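Local coordinates for protein sensor kinase CusS (Escherichia coli, PDB 5KU5) that senses copper and silver ions in the periplasm as a membrane histidine kinase and activates the response regulator CusR by phosphorylation, at residues S18-Q32 with L116-L130. Residues are numbered along the deposited sequence; the frame is centred on the assembly and turned at random.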
# COMPACT_ATOMS: atom_id res chain seq x y z
N SER A 18 -9.65 3.24 2.87
CA SER A 18 -11.01 3.52 3.34
C SER A 18 -11.97 2.37 3.05
O SER A 18 -12.74 1.97 3.93
CB SER A 18 -11.54 4.82 2.72
OG SER A 18 -12.75 5.21 3.33
N ALA A 19 -11.91 1.83 1.83
CA ALA A 19 -12.79 0.72 1.42
C ALA A 19 -12.48 -0.58 2.16
O ALA A 19 -13.39 -1.33 2.49
CB ALA A 19 -12.70 0.50 -0.08
N THR A 20 -11.19 -0.84 2.41
CA THR A 20 -10.78 -2.03 3.16
C THR A 20 -11.26 -1.96 4.61
O THR A 20 -11.91 -2.89 5.09
CB THR A 20 -9.24 -2.21 3.14
OG1 THR A 20 -8.78 -2.20 1.78
CG2 THR A 20 -8.82 -3.52 3.80
N LEU A 21 -10.97 -0.86 5.29
CA LEU A 21 -11.34 -0.71 6.70
C LEU A 21 -12.86 -0.58 6.91
O LEU A 21 -13.37 -1.00 7.95
CB LEU A 21 -10.60 0.46 7.34
CG LEU A 21 -9.07 0.36 7.37
CD1 LEU A 21 -8.48 1.52 8.15
CD2 LEU A 21 -8.59 -0.97 7.95
N GLU A 22 -13.56 -0.01 5.93
CA GLU A 22 -15.03 0.06 5.96
C GLU A 22 -15.67 -1.33 5.96
O GLU A 22 -16.61 -1.57 6.72
CB GLU A 22 -15.54 0.89 4.77
CG GLU A 22 -17.05 1.06 4.70
CD GLU A 22 -17.46 2.11 3.68
OE1 GLU A 22 -16.87 2.13 2.58
OE2 GLU A 22 -18.37 2.90 3.98
N ARG A 23 -15.17 -2.22 5.12
CA ARG A 23 -15.61 -3.63 5.09
C ARG A 23 -15.34 -4.33 6.42
O ARG A 23 -16.21 -5.02 6.95
CB ARG A 23 -14.91 -4.41 3.97
CG ARG A 23 -15.35 -4.04 2.57
CD ARG A 23 -14.30 -4.47 1.55
NE ARG A 23 -14.87 -4.62 0.20
CZ ARG A 23 -15.00 -5.76 -0.49
NH1 ARG A 23 -14.61 -6.94 -0.00
NH2 ARG A 23 -15.54 -5.72 -1.71
N VAL A 24 -14.13 -4.15 6.94
CA VAL A 24 -13.72 -4.73 8.22
C VAL A 24 -14.70 -4.33 9.33
O VAL A 24 -15.18 -5.19 10.07
CB VAL A 24 -12.27 -4.32 8.60
CG1 VAL A 24 -11.94 -4.62 10.06
CG2 VAL A 24 -11.26 -5.02 7.69
N LEU A 25 -15.02 -3.04 9.41
CA LEU A 25 -15.80 -2.51 10.53
C LEU A 25 -17.33 -2.69 10.45
O LEU A 25 -18.02 -2.40 11.43
CB LEU A 25 -15.43 -1.04 10.78
CG LEU A 25 -14.04 -0.88 11.42
CD1 LEU A 25 -13.50 0.54 11.27
CD2 LEU A 25 -14.06 -1.28 12.89
N ASN A 26 -17.85 -3.17 9.32
CA ASN A 26 -19.26 -3.59 9.25
C ASN A 26 -19.45 -5.00 8.66
O ASN A 26 -20.49 -5.30 8.07
CB ASN A 26 -20.12 -2.53 8.52
CG ASN A 26 -19.90 -2.49 7.01
OD1 ASN A 26 -19.04 -3.18 6.47
ND2 ASN A 26 -20.70 -1.67 6.33
N HIS A 27 -18.45 -5.86 8.84
CA HIS A 27 -18.48 -7.21 8.29
C HIS A 27 -19.66 -8.00 8.89
O HIS A 27 -19.76 -8.09 10.12
CB HIS A 27 -17.16 -7.94 8.55
CG HIS A 27 -16.98 -9.17 7.73
ND1 HIS A 27 -17.55 -10.38 8.07
CD2 HIS A 27 -16.31 -9.38 6.57
CE1 HIS A 27 -17.22 -11.29 7.16
NE2 HIS A 27 -16.47 -10.71 6.24
N PRO A 28 -20.55 -8.56 8.04
CA PRO A 28 -21.84 -9.10 8.50
C PRO A 28 -21.78 -10.31 9.44
O PRO A 28 -22.63 -10.44 10.32
CB PRO A 28 -22.54 -9.48 7.19
CG PRO A 28 -21.44 -9.76 6.24
CD PRO A 28 -20.36 -8.78 6.59
N ASP A 29 -20.80 -11.18 9.24
CA ASP A 29 -20.68 -12.43 10.02
C ASP A 29 -20.07 -12.30 11.43
O ASP A 29 -20.01 -13.29 12.16
CB ASP A 29 -19.86 -13.46 9.23
CG ASP A 29 -20.45 -13.78 7.85
OD1 ASP A 29 -21.67 -13.58 7.65
OD2 ASP A 29 -19.69 -14.23 6.97
N GLU A 30 -19.64 -11.09 11.83
CA GLU A 30 -18.81 -10.92 13.03
C GLU A 30 -19.43 -10.00 14.08
O GLU A 30 -20.23 -9.12 13.75
CB GLU A 30 -17.45 -10.35 12.61
CG GLU A 30 -16.71 -11.20 11.60
CD GLU A 30 -15.36 -10.63 11.20
OE1 GLU A 30 -15.07 -9.47 11.56
OE2 GLU A 30 -14.58 -11.34 10.54
N THR A 31 -19.03 -10.21 15.33
CA THR A 31 -19.37 -9.31 16.44
C THR A 31 -18.57 -8.01 16.33
O THR A 31 -17.58 -7.94 15.60
CB THR A 31 -19.04 -9.94 17.81
OG1 THR A 31 -17.65 -10.32 17.85
CG2 THR A 31 -19.91 -11.17 18.08
N GLN A 32 -18.99 -7.00 17.09
CA GLN A 32 -18.26 -5.73 17.17
C GLN A 32 -16.87 -5.88 17.78
O GLN A 32 -15.94 -5.16 17.40
CB GLN A 32 -19.06 -4.68 17.95
CG GLN A 32 -20.30 -4.20 17.20
CD GLN A 32 -21.00 -3.04 17.88
OE1 GLN A 32 -20.45 -2.36 18.74
NE2 GLN A 32 -22.25 -2.80 17.48
N LEU A 116 -14.50 9.49 7.53
CA LEU A 116 -15.80 9.05 7.03
C LEU A 116 -16.60 8.31 8.11
O LEU A 116 -16.00 7.72 9.02
CB LEU A 116 -15.64 8.15 5.80
CG LEU A 116 -15.00 6.76 5.97
CD1 LEU A 116 -15.45 5.82 4.86
CD2 LEU A 116 -13.48 6.84 6.02
N PRO A 117 -17.95 8.34 8.01
CA PRO A 117 -18.75 7.49 8.90
C PRO A 117 -18.56 6.02 8.55
O PRO A 117 -18.41 5.68 7.37
CB PRO A 117 -20.20 7.93 8.62
CG PRO A 117 -20.09 9.21 7.85
CD PRO A 117 -18.81 9.12 7.10
N VAL A 118 -18.57 5.16 9.57
CA VAL A 118 -18.22 3.74 9.41
C VAL A 118 -18.95 2.89 10.46
O VAL A 118 -19.40 3.41 11.49
CB VAL A 118 -16.66 3.59 9.42
CG1 VAL A 118 -16.14 2.50 10.35
CG2 VAL A 118 -16.13 3.38 8.00
N GLY A 119 -19.09 1.60 10.17
CA GLY A 119 -19.70 0.64 11.09
C GLY A 119 -21.19 0.42 10.85
O GLY A 119 -21.77 1.03 9.96
N PRO A 120 -21.81 -0.47 11.65
CA PRO A 120 -23.24 -0.76 11.52
C PRO A 120 -24.11 0.40 12.01
O PRO A 120 -23.65 1.23 12.80
CB PRO A 120 -23.42 -1.99 12.41
CG PRO A 120 -22.41 -1.80 13.48
CD PRO A 120 -21.22 -1.20 12.79
N LEU A 121 -25.36 0.42 11.55
CA LEU A 121 -26.26 1.54 11.81
C LEU A 121 -26.99 1.41 13.15
O LEU A 121 -27.39 0.31 13.54
CB LEU A 121 -27.28 1.67 10.67
CG LEU A 121 -26.72 1.76 9.25
CD1 LEU A 121 -27.84 1.68 8.23
CD2 LEU A 121 -25.90 3.03 9.06
N VAL A 122 -27.13 2.53 13.85
CA VAL A 122 -28.00 2.64 15.03
C VAL A 122 -28.81 3.92 14.86
O VAL A 122 -28.23 5.00 14.75
CB VAL A 122 -27.18 2.65 16.34
CG1 VAL A 122 -28.08 2.97 17.54
CG2 VAL A 122 -26.48 1.31 16.54
N ASP A 123 -30.13 3.79 14.83
CA ASP A 123 -31.06 4.89 14.51
C ASP A 123 -30.76 5.51 13.14
O ASP A 123 -30.78 6.73 12.98
CB ASP A 123 -31.06 5.95 15.63
CG ASP A 123 -31.37 5.37 17.01
OD1 ASP A 123 -32.20 4.44 17.11
OD2 ASP A 123 -30.78 5.86 18.00
N GLY A 124 -30.48 4.66 12.15
CA GLY A 124 -30.15 5.10 10.79
C GLY A 124 -28.86 5.90 10.63
O GLY A 124 -28.74 6.67 9.68
N LYS A 125 -27.91 5.72 11.55
CA LYS A 125 -26.63 6.43 11.51
C LYS A 125 -25.48 5.49 11.92
O LYS A 125 -25.62 4.77 12.91
CB LYS A 125 -26.67 7.64 12.46
CG LYS A 125 -25.47 8.57 12.33
CD LYS A 125 -25.62 9.79 13.22
CE LYS A 125 -24.45 10.74 13.06
NZ LYS A 125 -24.49 11.83 14.07
N PRO A 126 -24.35 5.50 11.17
CA PRO A 126 -23.22 4.64 11.56
C PRO A 126 -22.65 4.99 12.93
O PRO A 126 -22.55 6.17 13.28
CB PRO A 126 -22.19 4.89 10.46
CG PRO A 126 -22.99 5.34 9.29
CD PRO A 126 -24.09 6.16 9.88
N ILE A 127 -22.30 3.96 13.71
CA ILE A 127 -21.81 4.15 15.09
C ILE A 127 -20.41 4.76 15.21
O ILE A 127 -20.09 5.31 16.27
CB ILE A 127 -21.88 2.85 15.93
CG1 ILE A 127 -21.00 1.73 15.35
CG2 ILE A 127 -23.33 2.38 16.07
CD1 ILE A 127 -20.96 0.48 16.20
N TYR A 128 -19.59 4.66 14.16
CA TYR A 128 -18.21 5.17 14.21
C TYR A 128 -17.93 6.28 13.20
O TYR A 128 -18.63 6.41 12.20
CB TYR A 128 -17.21 4.05 13.93
CG TYR A 128 -17.27 2.84 14.84
CD1 TYR A 128 -17.22 2.98 16.23
CD2 TYR A 128 -17.31 1.55 14.30
CE1 TYR A 128 -17.25 1.86 17.06
CE2 TYR A 128 -17.34 0.43 15.12
CZ TYR A 128 -17.30 0.59 16.50
OH TYR A 128 -17.33 -0.53 17.30
N THR A 129 -16.90 7.06 13.50
CA THR A 129 -16.25 7.92 12.51
C THR A 129 -14.79 7.48 12.45
O THR A 129 -14.08 7.55 13.45
CB THR A 129 -16.33 9.41 12.89
OG1 THR A 129 -17.70 9.79 13.02
CG2 THR A 129 -15.68 10.29 11.82
N LEU A 130 -14.38 6.99 11.28
CA LEU A 130 -13.01 6.54 11.05
C LEU A 130 -12.17 7.69 10.50
O LEU A 130 -12.56 8.32 9.52
CB LEU A 130 -13.01 5.38 10.04
CG LEU A 130 -11.65 4.81 9.60
CD1 LEU A 130 -10.86 4.27 10.78
CD2 LEU A 130 -11.87 3.73 8.56
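L25, L21 and E22, on the last turns of helix 2-25, pack against V118 and L130 on two neighbouring antiparallel strands of the central sheet. The closest carbon-to-carbon approach is between L25 and V118, whose side chains cross at about a right angle with L25 CD1 only 3.4 Å from V118 CG1, tighter than ordinary carbon packing. The chi1 of V118, 131°, is away from a staggered position and may reflect strain or the fit of the model; CG1 lies under L25, while CG2 faces E22, 4.0 Å from E22 CA. One turn back, L130 CD2 reaches L21 CB at 3.7 Å, and I51 and L53 of strand 49-54 continue this apolar layer beneath the helix. S18 OG is also closely packed, 3.2 Å from both L116 CD1 and L116 CD2. An alanine in place of V118 would probably open a gap under L25 CD1 and leave the aliphatic part of E22 without its apolar support. As the helix ends, the backbones draw together, and a CH···O contact joins G119 CA to L25 O at 3.5 Å. The contact is looser around its margin, where Q32, at the start of helix 32-44, meets I127 from the opposite direction, with NE2 3.7 Å from I127 CD1. With no hydrogen bond crossing between the segments, this helix-on-sheet packing of the PAS-like (PDC) sensor domain relies on apolar shape fit, and the amide of Q32 and the carboxylate of E22 lie at its more open side.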